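Local atomic coordinates of GH62 arabinofuranosidase (Podospora anserina, PDB entry 4N4B), a protein that probably removes terminal alpha-L-arabinofuranosyl groups from xylan by hydrolysis, as a secreted alpha-L-arabinofuranosidase of glycoside hydrolase family 62. Residues F62-F76 against F89-A103. Residues are numbered along the deposited sequence; the frame is centred on the assembly and turned at random.
Sequences FASTAQSAGYNLVYF and FYYLDQAPLGTGYRA
Asn72 reaches from strand 70-78 into the connection 92-102, which opens with a short 3-10 turn, leaves the short outer strand 90-91 of one propeller blade and leads to strand 103-110, the first of the next. Its CB lies beside the carbonyl of Gly100; CG, anti to the backbone N (chi1 -157°), carries the amide toward the connection. There ND2 spends one N-H on Gly98 O (3.1 Å), almost straight, in the amide plane and on a lone pair of that carbonyl, and the other on Gly100 O (3.0 Å), more bent and tilted from both planes. ND2 also rests on Arg102 CD at 3.5 Å. OD1 takes the backbone N-H of Leu73 from above the carbonyl plane and a water proton; the same water donates to Leu73 O and accepts from Asp93 N, joining strand to connection. With an alanine here, Gly98 O and Gly100 O would probably lose their shared donor and the connection would be less firmly fixed to the strand. Arg102, bent at chi2 (90°), curls back to grip Leu97 O side-on through NE and NH2, while NH1 binds Tyr101 O. Its CB meets Leu73 CG at 3.8 Å, and Leu73 CB touches Leu92 CD1, the same methyl that lies at the ring edge of Phe62. Farther along, Tyr75 and Tyr90 form an antiparallel hydrogen-bonded pair (Tyr75 N to Tyr90 O 2.9 Å, Tyr90 N to Tyr75 O 2.8 Å). On the sheet face of Val74 and Tyr91, Val74 CG2 presses on Phe89 CB (3.6 Å), and Phe89 CE1 lies over one face of Phe76. Since side chains supply donors to four carbonyls of the irregular connection, its course past strand 70-78 probably depends on Asn72 and Arg102, not on strand pairing alone.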
ATOM      1  N   PHE A  62       3.067  -2.570  -9.041  1.00  6.72           N
ATOM      2  CA  PHE A  62       4.266  -3.092  -8.399  1.00  7.03           C
ATOM      3  C   PHE A  62       3.822  -3.830  -7.138  1.00  6.85           C
ATOM      4  O   PHE A  62       2.909  -3.417  -6.474  1.00  7.65           O
ATOM      5  CB  PHE A  62       5.316  -1.999  -8.036  1.00  8.24           C
ATOM      6  CG  PHE A  62       5.726  -1.186  -9.229  1.00  7.68           C
ATOM      7  CD1 PHE A  62       4.918  -0.168  -9.769  1.00  8.44           C
ATOM      8  CD2 PHE A  62       6.937  -1.410  -9.777  1.00  9.21           C
ATOM      9  CE1 PHE A  62       5.382   0.518 -10.915  1.00  8.52           C
ATOM     10  CE2 PHE A  62       7.404  -0.670 -10.885  1.00  9.80           C
ATOM     11  CZ  PHE A  62       6.609   0.311 -11.395  1.00  9.00           C
ATOM     12  N   ALA A  63       4.547  -4.937  -6.864  1.00  6.79           N
ATOM     13  CA  ALA A  63       4.139  -5.766  -5.733  1.00  6.59           C
ATOM     14  C   ALA A  63       5.385  -6.369  -5.117  1.00  6.91           C
ATOM     15  O   ALA A  63       6.460  -6.448  -5.696  1.00  8.02           O
ATOM     16  CB  ALA A  63       3.148  -6.834  -6.191  1.00  7.90           C
ATOM     17  N   SER A  64       5.232  -6.782  -3.828  1.00  6.66           N
ATOM     18  CA  SER A  64       6.218  -7.623  -3.149  1.00  7.44           C
ATOM     19  C   SER A  64       6.157  -9.067  -3.722  1.00  7.14           C
ATOM     20  O   SER A  64       5.058  -9.589  -3.907  1.00  8.54           O
ATOM     21  CB  SER A  64       6.060  -7.721  -1.652  1.00  8.14           C
ATOM     22  OG  SER A  64       5.881  -6.436  -1.043  1.00  8.69           O
ATOM     23  N   THR A  65       7.354  -9.667  -3.807  1.00  7.64           N
ATOM     24  CA  THR A  65       7.516 -11.128  -3.930  1.00  7.66           C
ATOM     25  C   THR A  65       7.892 -11.580  -2.563  1.00  7.72           C
ATOM     26  O   THR A  65       8.743 -11.063  -1.928  1.00  8.80           O
ATOM     27  CB  THR A  65       8.515 -11.548  -4.992  1.00  8.56           C
ATOM     28  OG1 THR A  65       9.822 -11.126  -4.652  1.00  9.53           O
ATOM     29  CG2 THR A  65       8.166 -10.908  -6.383  1.00 10.50           C
ATOM     30  N   ALA A  66       7.211 -12.627  -2.077  1.00  8.56           N
ATOM     31  CA  ALA A  66       7.387 -13.145  -0.685  1.00  7.75           C
ATOM     32  C   ALA A  66       7.684 -14.662  -0.732  1.00  8.83           C
ATOM     33  O   ALA A  66       7.016 -15.411  -1.401  1.00  8.15           O
ATOM     34  CB  ALA A  66       6.158 -12.892   0.124  1.00  8.61           C
ATOM     35  N   GLN A  67       8.728 -15.050   0.022  1.00  9.23           N
ATOM     36  CA  GLN A  67       9.017 -16.487   0.235  1.00  9.29           C
ATOM     37  C   GLN A  67       9.845 -16.468   1.520  1.00 10.61           C
ATOM     38  O   GLN A  67      10.241 -15.449   2.097  1.00 10.85           O
ATOM     39  CB  GLN A  67       9.751 -17.052  -0.945  1.00 10.89           C
ATOM     40  CG  GLN A  67      11.073 -16.364  -1.212  1.00 11.83           C
ATOM     41  CD  GLN A  67      11.600 -16.751  -2.487  1.00 15.72           C
ATOM     42  OE1 GLN A  67      11.525 -16.006  -3.528  1.00 18.57           O
ATOM     43  NE2 GLN A  67      12.146 -17.979  -2.478  1.00 17.54           N
ATOM     44  N   SER A  68      10.088 -17.702   2.048  1.00 14.33           N
ATOM     45  CA  SER A  68      10.794 -17.663   3.337  0.50 13.13           C
ATOM     46  C   SER A  68      12.237 -17.247   3.172  1.00 12.92           C
ATOM     47  O   SER A  68      12.711 -16.737   4.145  1.00 14.57           O
ATOM     48  CB  SER A  68      10.761 -18.978   4.102  0.50 12.95           C
ATOM     49  OG  SER A  68       9.443 -19.275   4.500  0.50 13.48           O
ATOM     50  N   ALA A  69      12.844 -17.334   2.013  1.00 13.39           N
ATOM     51  CA  ALA A  69      14.176 -16.732   1.830  1.00 14.84           C
ATOM     52  C   ALA A  69      14.223 -15.212   1.681  1.00 14.85           C
ATOM     53  O   ALA A  69      15.318 -14.680   1.826  1.00 17.52           O
ATOM     54  CB  ALA A  69      14.805 -17.257   0.658  1.00 16.86           C
ATOM     55  N   GLY A  70      13.124 -14.551   1.476  1.00 13.13           N
ATOM     56  CA  GLY A  70      13.210 -13.121   1.399  1.00 14.02           C
ATOM     57  C   GLY A  70      12.132 -12.512   0.547  1.00 10.74           C
ATOM     58  O   GLY A  70      11.314 -13.152   0.039  1.00 10.02           O
ATOM     59  N   TYR A  71      12.251 -11.203   0.460  1.00  9.15           N
ATOM     60  CA  TYR A  71      11.305 -10.330  -0.233  1.00  8.37           C
ATOM     61  C   TYR A  71      12.039  -9.465  -1.245  1.00  7.67           C
ATOM     62  O   TYR A  71      13.080  -8.971  -1.001  1.00  7.69           O
ATOM     63  CB  TYR A  71      10.586  -9.394   0.760  1.00  9.95           C
ATOM     64  CG  TYR A  71       9.478 -10.009   1.586  1.00 10.22           C
ATOM     65  CD1 TYR A  71       9.750 -10.934   2.529  1.00 12.65           C
ATOM     66  CD2 TYR A  71       8.183  -9.640   1.410  1.00 16.67           C
ATOM     67  CE1 TYR A  71       8.738 -11.469   3.295  1.00 13.56           C
ATOM     68  CE2 TYR A  71       7.194 -10.187   2.160  1.00 14.92           C
ATOM     69  CZ  TYR A  71       7.467 -11.102   3.063  1.00 13.72           C
ATOM     70  OH  TYR A  71       6.422 -11.589   3.819  1.00 16.86           O
ATOM     71  N   ASN A  72      11.418  -9.318  -2.396  1.00  7.33           N
ATOM     72  CA  ASN A  72      11.858  -8.350  -3.370  1.00  7.12           C
ATOM     73  C   ASN A  72      10.618  -7.831  -4.122  1.00  7.07           C
ATOM     74  O   ASN A  72       9.589  -7.916  -3.646  1.00  7.93           O
ATOM     75  CB  ASN A  72      12.994  -8.967  -4.244  1.00  8.85           C
ATOM     76  CG  ASN A  72      13.911  -7.925  -4.911  1.00 10.57           C
ATOM     77  OD1 ASN A  72      13.553  -7.395  -5.890  1.00 15.06           O
ATOM     78  ND2 ASN A  72      15.105  -7.779  -4.448  1.00 10.38           N
ATOM     79  N   LEU A  73      10.855  -7.201  -5.270  1.00  7.93           N
ATOM     80  CA  LEU A  73       9.809  -6.473  -5.968  1.00  7.38           C
ATOM     81  C   LEU A  73       9.552  -6.919  -7.402  1.00  7.38           C
ATOM     82  O   LEU A  73      10.446  -7.294  -8.074  1.00  8.58           O
ATOM     83  CB  LEU A  73      10.094  -4.964  -5.955  1.00  6.92           C
ATOM     84  CG  LEU A  73      10.193  -4.322  -4.575  1.00  7.43           C
ATOM     85  CD1 LEU A  73      10.509  -2.861  -4.734  1.00  8.71           C
ATOM     86  CD2 LEU A  73       8.887  -4.402  -3.812  1.00  7.91           C
ATOM     87  N   VAL A  74       8.300  -6.831  -7.822  1.00  7.23           N
ATOM     88  CA  VAL A  74       7.948  -7.189  -9.195  1.00  7.66           C
ATOM     89  C   VAL A  74       7.042  -6.117  -9.792  1.00  7.75           C
ATOM     90  O   VAL A  74       6.275  -5.535  -9.092  1.00  8.35           O
ATOM     91  CB  VAL A  74       7.307  -8.608  -9.252  1.00  7.98           C
ATOM     92  CG1 VAL A  74       5.925  -8.652  -8.536  1.00  8.60           C
ATOM     93  CG2 VAL A  74       7.155  -9.118 -10.688  1.00  8.32           C
ATOM     94  N   TYR A  75       7.180  -5.918 -11.109  1.00  8.02           N
ATOM     95  CA  TYR A  75       6.304  -5.019 -11.926  1.00  7.62           C
ATOM     96  C   TYR A  75       5.525  -5.845 -12.926  1.00  7.62           C
ATOM     97  O   TYR A  75       6.052  -6.800 -13.538  1.00  7.98           O
ATOM     98  CB  TYR A  75       7.193  -4.054 -12.709  1.00  7.70           C
ATOM     99  CG  TYR A  75       6.460  -3.199 -13.725  1.00  8.74           C
ATOM    100  CD1 TYR A  75       5.564  -2.223 -13.371  1.00  8.00           C
ATOM    101  CD2 TYR A  75       6.649  -3.448 -15.087  1.00  8.44           C
ATOM    102  CE1 TYR A  75       4.877  -1.521 -14.301  1.00  9.52           C
ATOM    103  CE2 TYR A  75       6.012  -2.706 -16.079  1.00  9.38           C
ATOM    104  CZ  TYR A  75       5.138  -1.785 -15.693  1.00  8.88           C
ATOM    105  OH  TYR A  75       4.454  -1.000 -16.659  1.00 11.74           O
ATOM    106  N   PHE A  76       4.293  -5.513 -13.103  1.00  7.34           N
ATOM    107  CA  PHE A  76       3.483  -6.074 -14.188  1.00  7.54           C
ATOM    108  C   PHE A  76       2.434  -5.098 -14.597  1.00  8.31           C
ATOM    109  O   PHE A  76       2.072  -4.144 -13.892  1.00  8.82           O
ATOM    110  CB  PHE A  76       2.959  -7.468 -13.831  1.00  9.51           C
ATOM    111  CG  PHE A  76       2.125  -7.540 -12.579  1.00  9.48           C
ATOM    112  CD1 PHE A  76       2.763  -7.636 -11.341  1.00 10.02           C
ATOM    113  CD2 PHE A  76       0.739  -7.497 -12.627  1.00  9.28           C
ATOM    114  CE1 PHE A  76       1.971  -7.694 -10.165  1.00  8.92           C
ATOM    115  CE2 PHE A  76       0.017  -7.568 -11.434  1.00 10.13           C
ATOM    116  CZ  PHE A  76       0.631  -7.648 -10.238  1.00 10.29           C
ATOM    117  N   PHE A  89       5.664 -11.041 -15.508  1.00  8.99           N
ATOM    118  CA  PHE A  89       6.318 -10.461 -14.340  1.00  8.56           C
ATOM    119  C   PHE A  89       7.715  -9.938 -14.727  1.00 10.40           C
ATOM    120  O   PHE A  89       8.482 -10.642 -15.320  1.00 11.79           O
ATOM    121  CB  PHE A  89       6.495 -11.531 -13.260  1.00  9.12           C
ATOM    122  CG  PHE A  89       5.297 -11.734 -12.377  1.00  8.71           C
ATOM    123  CD1 PHE A  89       4.126 -11.091 -12.585  1.00  9.24           C
ATOM    124  CD2 PHE A  89       5.386 -12.600 -11.353  1.00  9.84           C
ATOM    125  CE1 PHE A  89       3.063 -11.317 -11.768  1.00 10.07           C
ATOM    126  CE2 PHE A  89       4.334 -12.842 -10.526  1.00 10.87           C
ATOM    127  CZ  PHE A  89       3.166 -12.198 -10.736  1.00 10.22           C
ATOM    128  N   TYR A  90       7.984  -8.694 -14.390  1.00  8.21           N
ATOM    129  CA  TYR A  90       9.291  -8.098 -14.562  1.00  8.80           C
ATOM    130  C   TYR A  90       9.885  -7.846 -13.193  1.00  8.31           C
ATOM    131  O   TYR A  90       9.479  -7.030 -12.517  1.00  9.91           O
ATOM    132  CB  TYR A  90       9.248  -6.805 -15.393  1.00  9.77           C
ATOM    133  CG  TYR A  90       8.656  -7.011 -16.777  1.00  9.92           C
ATOM    134  CD1 TYR A  90       9.431  -7.443 -17.783  1.00 10.57           C
ATOM    135  CD2 TYR A  90       7.347  -6.821 -17.024  1.00 10.25           C
ATOM    136  CE1 TYR A  90       8.914  -7.665 -19.047  1.00 11.60           C
ATOM    137  CE2 TYR A  90       6.815  -7.035 -18.291  1.00 11.01           C
ATOM    138  CZ  TYR A  90       7.632  -7.449 -19.285  1.00  9.57           C
ATOM    139  OH  TYR A  90       7.029  -7.676 -20.519  1.00 12.99           O
ATOM    140  N   TYR A  91      10.846  -8.661 -12.847  1.00  8.44           N
ATOM    141  CA  TYR A  91      11.437  -8.625 -11.533  1.00  8.14           C
ATOM    142  C   TYR A  91      12.437  -7.467 -11.409  1.00  8.98           C
ATOM    143  O   TYR A  91      13.313  -7.311 -12.193  1.00  9.82           O
ATOM    144  CB  TYR A  91      12.116  -9.978 -11.266  1.00  9.54           C
ATOM    145  CG  TYR A  91      11.107 -11.138 -11.166  1.00  9.64           C
ATOM    146  CD1 TYR A  91      10.339 -11.300 -10.059  1.00  9.59           C
ATOM    147  CD2 TYR A  91      10.953 -12.036 -12.199  1.00 11.19           C
ATOM    148  CE1 TYR A  91       9.420 -12.297  -9.974  1.00 10.71           C
ATOM    149  CE2 TYR A  91      10.028 -13.061 -12.096  1.00 11.09           C
ATOM    150  CZ  TYR A  91       9.282 -13.197 -10.974  1.00 11.61           C
ATOM    151  OH  TYR A  91       8.391 -14.229 -10.875  1.00 12.83           O
ATOM    152  N   LEU A  92      12.248  -6.663 -10.394  1.00  8.27           N
ATOM    153  CA  LEU A  92      13.043  -5.453 -10.258  1.00  8.50           C
ATOM    154  C   LEU A  92      14.459  -5.698  -9.769  1.00  9.08           C
ATOM    155  O   LEU A  92      15.268  -4.834  -9.826  1.00  9.91           O
ATOM    156  CB  LEU A  92      12.339  -4.408  -9.389  1.00  8.48           C
ATOM    157  CG  LEU A  92      10.956  -3.950  -9.837  1.00  9.49           C
ATOM    158  CD1 LEU A  92      10.626  -2.647  -9.112  1.00 10.16           C
ATOM    159  CD2 LEU A  92      10.881  -3.708 -11.369  1.00 10.24           C
ATOM    160  N   ASP A  93      14.735  -6.932  -9.369  1.00  9.78           N
ATOM    161  CA  ASP A  93      16.136  -7.266  -9.070  1.00 10.54           C
ATOM    162  C   ASP A  93      17.024  -7.254 -10.308  1.00 11.62           C
ATOM    163  O   ASP A  93      18.240  -7.292 -10.160  1.00 13.23           O
ATOM    164  CB  ASP A  93      16.292  -8.549  -8.262  1.00 11.43           C
ATOM    165  CG  ASP A  93      15.888  -9.802  -8.976  1.00 14.04           C
ATOM    166  OD1 ASP A  93      15.611  -9.775 -10.174  1.00 13.77           O
ATOM    167  OD2 ASP A  93      15.837 -10.876  -8.311  1.00 15.62           O
ATOM    168  N   GLN A  94      16.424  -7.128 -11.511  1.00  9.91           N
ATOM    169  CA  GLN A  94      17.165  -6.969 -12.758  1.00 12.99           C
ATOM    170  C   GLN A  94      17.501  -5.519 -13.031  1.00 13.26           C
ATOM    171  O   GLN A  94      18.343  -5.269 -13.917  1.00 15.20           O
ATOM    172  CB  GLN A  94      16.341  -7.555 -13.920  1.00 13.31           C
ATOM    173  CG  GLN A  94      15.966  -9.020 -13.701  1.00 14.86           C
ATOM    174  CD  GLN A  94      17.158  -9.911 -13.467  1.00 19.56           C
ATOM    175  OE1 GLN A  94      17.480 -10.433 -12.338  1.00 21.96           O
ATOM    176  NE2 GLN A  94      17.857 -10.076 -14.511  1.00 20.96           N
ATOM    177  N   ALA A  95      16.968  -4.584 -12.327  1.00 10.11           N
ATOM    178  CA  ALA A  95      17.315  -3.178 -12.345  1.00  9.70           C
ATOM    179  C   ALA A  95      18.478  -2.909 -11.381  1.00  9.86           C
ATOM    180  O   ALA A  95      18.755  -3.746 -10.511  1.00 10.52           O
ATOM    181  CB  ALA A  95      16.129  -2.310 -11.934  1.00  9.69           C
ATOM    182  N   PRO A  96      19.003  -1.686 -11.404  1.00 10.34           N
ATOM    183  CA  PRO A  96      19.964  -1.341 -10.375  1.00  9.86           C
ATOM    184  C   PRO A  96      19.394  -1.463  -8.984  1.00 10.77           C
ATOM    185  O   PRO A  96      20.174  -1.718  -8.025  1.00 11.44           O
ATOM    186  CB  PRO A  96      20.326   0.039 -10.757  1.00 11.11           C
ATOM    187  CG  PRO A  96      20.297   0.081 -12.259  1.00 11.64           C
ATOM    188  CD  PRO A  96      19.020  -0.712 -12.545  1.00 10.80           C
ATOM    189  N   LEU A  97      18.110  -1.303  -8.827  1.00  9.99           N
ATOM    190  CA  LEU A  97      17.356  -1.572  -7.529  1.00  9.96           C
ATOM    191  C   LEU A  97      17.856  -2.904  -6.965  1.00 10.71           C
ATOM    192  O   LEU A  97      18.218  -2.929  -5.757  1.00 11.21           O
ATOM    193  CB  LEU A  97      15.919  -1.604  -7.810  1.00 10.51           C
ATOM    194  CG  LEU A  97      14.997  -1.760  -6.575  1.00 11.58           C
ATOM    195  CD1 LEU A  97      13.701  -1.032  -6.778  1.00 10.92           C
ATOM    196  CD2 LEU A  97      14.756  -3.265  -6.326  1.00 10.87           C
ATOM    197  N   GLY A  98      17.986  -3.983  -7.706  1.00 10.21           N
ATOM    198  CA  GLY A  98      18.829  -5.096  -7.400  1.00 10.52           C
ATOM    199  C   GLY A  98      18.277  -6.064  -6.391  1.00 10.03           C
ATOM    200  O   GLY A  98      17.161  -5.966  -5.851  1.00 10.33           O
ATOM    201  N   THR A  99      19.083  -7.093  -6.164  1.00 10.75           N
ATOM    202  CA  THR A  99      18.858  -8.048  -5.126  1.00 11.44           C
ATOM    203  C   THR A  99      19.007  -7.443  -3.742  1.00 10.90           C
ATOM    204  O   THR A  99      19.664  -6.402  -3.529  1.00 13.07           O
ATOM    205  CB  THR A  99      19.781  -9.269  -5.302  1.00 12.89           C
ATOM    206  OG1 THR A  99      21.137  -8.853  -5.186  1.00 15.04           O
ATOM    207  CG2 THR A  99      19.547 -10.069  -6.619  1.00 14.58           C
ATOM    208  N   GLY A 100      18.442  -8.150  -2.802  1.00 11.40           N
ATOM    209  CA  GLY A 100      18.392  -7.770  -1.391  1.00 12.24           C
ATOM    210  C   GLY A 100      16.975  -7.661  -0.925  1.00 10.93           C
ATOM    211  O   GLY A 100      16.014  -8.021  -1.625  1.00 10.25           O
ATOM    212  N   TYR A 101      16.829  -7.187   0.288  1.00  9.44           N
ATOM    213  CA  TYR A 101      15.519  -7.000   0.890  1.00  8.54           C
ATOM    214  C   TYR A 101      14.850  -5.746   0.368  1.00  7.73           C
ATOM    215  O   TYR A 101      15.337  -4.716   0.578  1.00  8.55           O
ATOM    216  CB  TYR A 101      15.672  -6.943   2.426  1.00  8.74           C
ATOM    217  CG  TYR A 101      14.439  -6.604   3.214  1.00  9.39           C
ATOM    218  CD1 TYR A 101      13.214  -7.107   2.896  1.00 12.17           C
ATOM    219  CD2 TYR A 101      14.535  -5.776   4.280  1.00 12.09           C
ATOM    220  CE1 TYR A 101      12.104  -6.810   3.649  1.00 12.76           C
ATOM    221  CE2 TYR A 101      13.433  -5.483   5.032  1.00 12.12           C
ATOM    222  CZ  TYR A 101      12.217  -5.981   4.685  1.00 12.94           C
ATOM    223  OH  TYR A 101      11.122  -5.708   5.454  1.00 15.24           O
ATOM    224  N   ARG A 102      13.726  -5.912  -0.328  1.00  6.90           N
ATOM    225  CA  ARG A 102      12.888  -4.798  -0.712  1.00  7.25           C
ATOM    226  C   ARG A 102      11.505  -5.266  -0.631  1.00  7.28           C
ATOM    227  O   ARG A 102      11.164  -6.409  -1.051  1.00  8.58           O
ATOM    228  CB  ARG A 102      13.159  -4.308  -2.151  1.00  8.04           C
ATOM    229  CG  ARG A 102      14.516  -3.690  -2.445  1.00  9.12           C
ATOM    230  CD  ARG A 102      15.531  -4.706  -2.896  1.00  8.04           C
ATOM    231  NE  ARG A 102      16.799  -4.125  -3.281  1.00  9.15           N
ATOM    232  CZ  ARG A 102      17.710  -3.621  -2.473  1.00  8.71           C
ATOM    233  NH1 ARG A 102      17.544  -3.748  -1.156  1.00  9.23           N
ATOM    234  NH2 ARG A 102      18.845  -3.127  -2.940  1.00  9.84           N
ATOM    235  N   ALA A 103      10.548  -4.495  -0.077  1.00  6.97           N
ATOM    236  CA  ALA A 103       9.161  -4.872   0.041  1.00  6.49           C
ATOM    237  C   ALA A 103       8.248  -3.714   0.103  1.00  6.95           C
ATOM    238  O   ALA A 103       8.604  -2.587   0.522  1.00  7.33           O
ATOM    239  CB  ALA A 103       9.009  -5.763   1.276  1.00  8.03           C
TER
HETATM  240  O   HOH W   1      12.706  -9.006  -7.981  1.00 11.49           O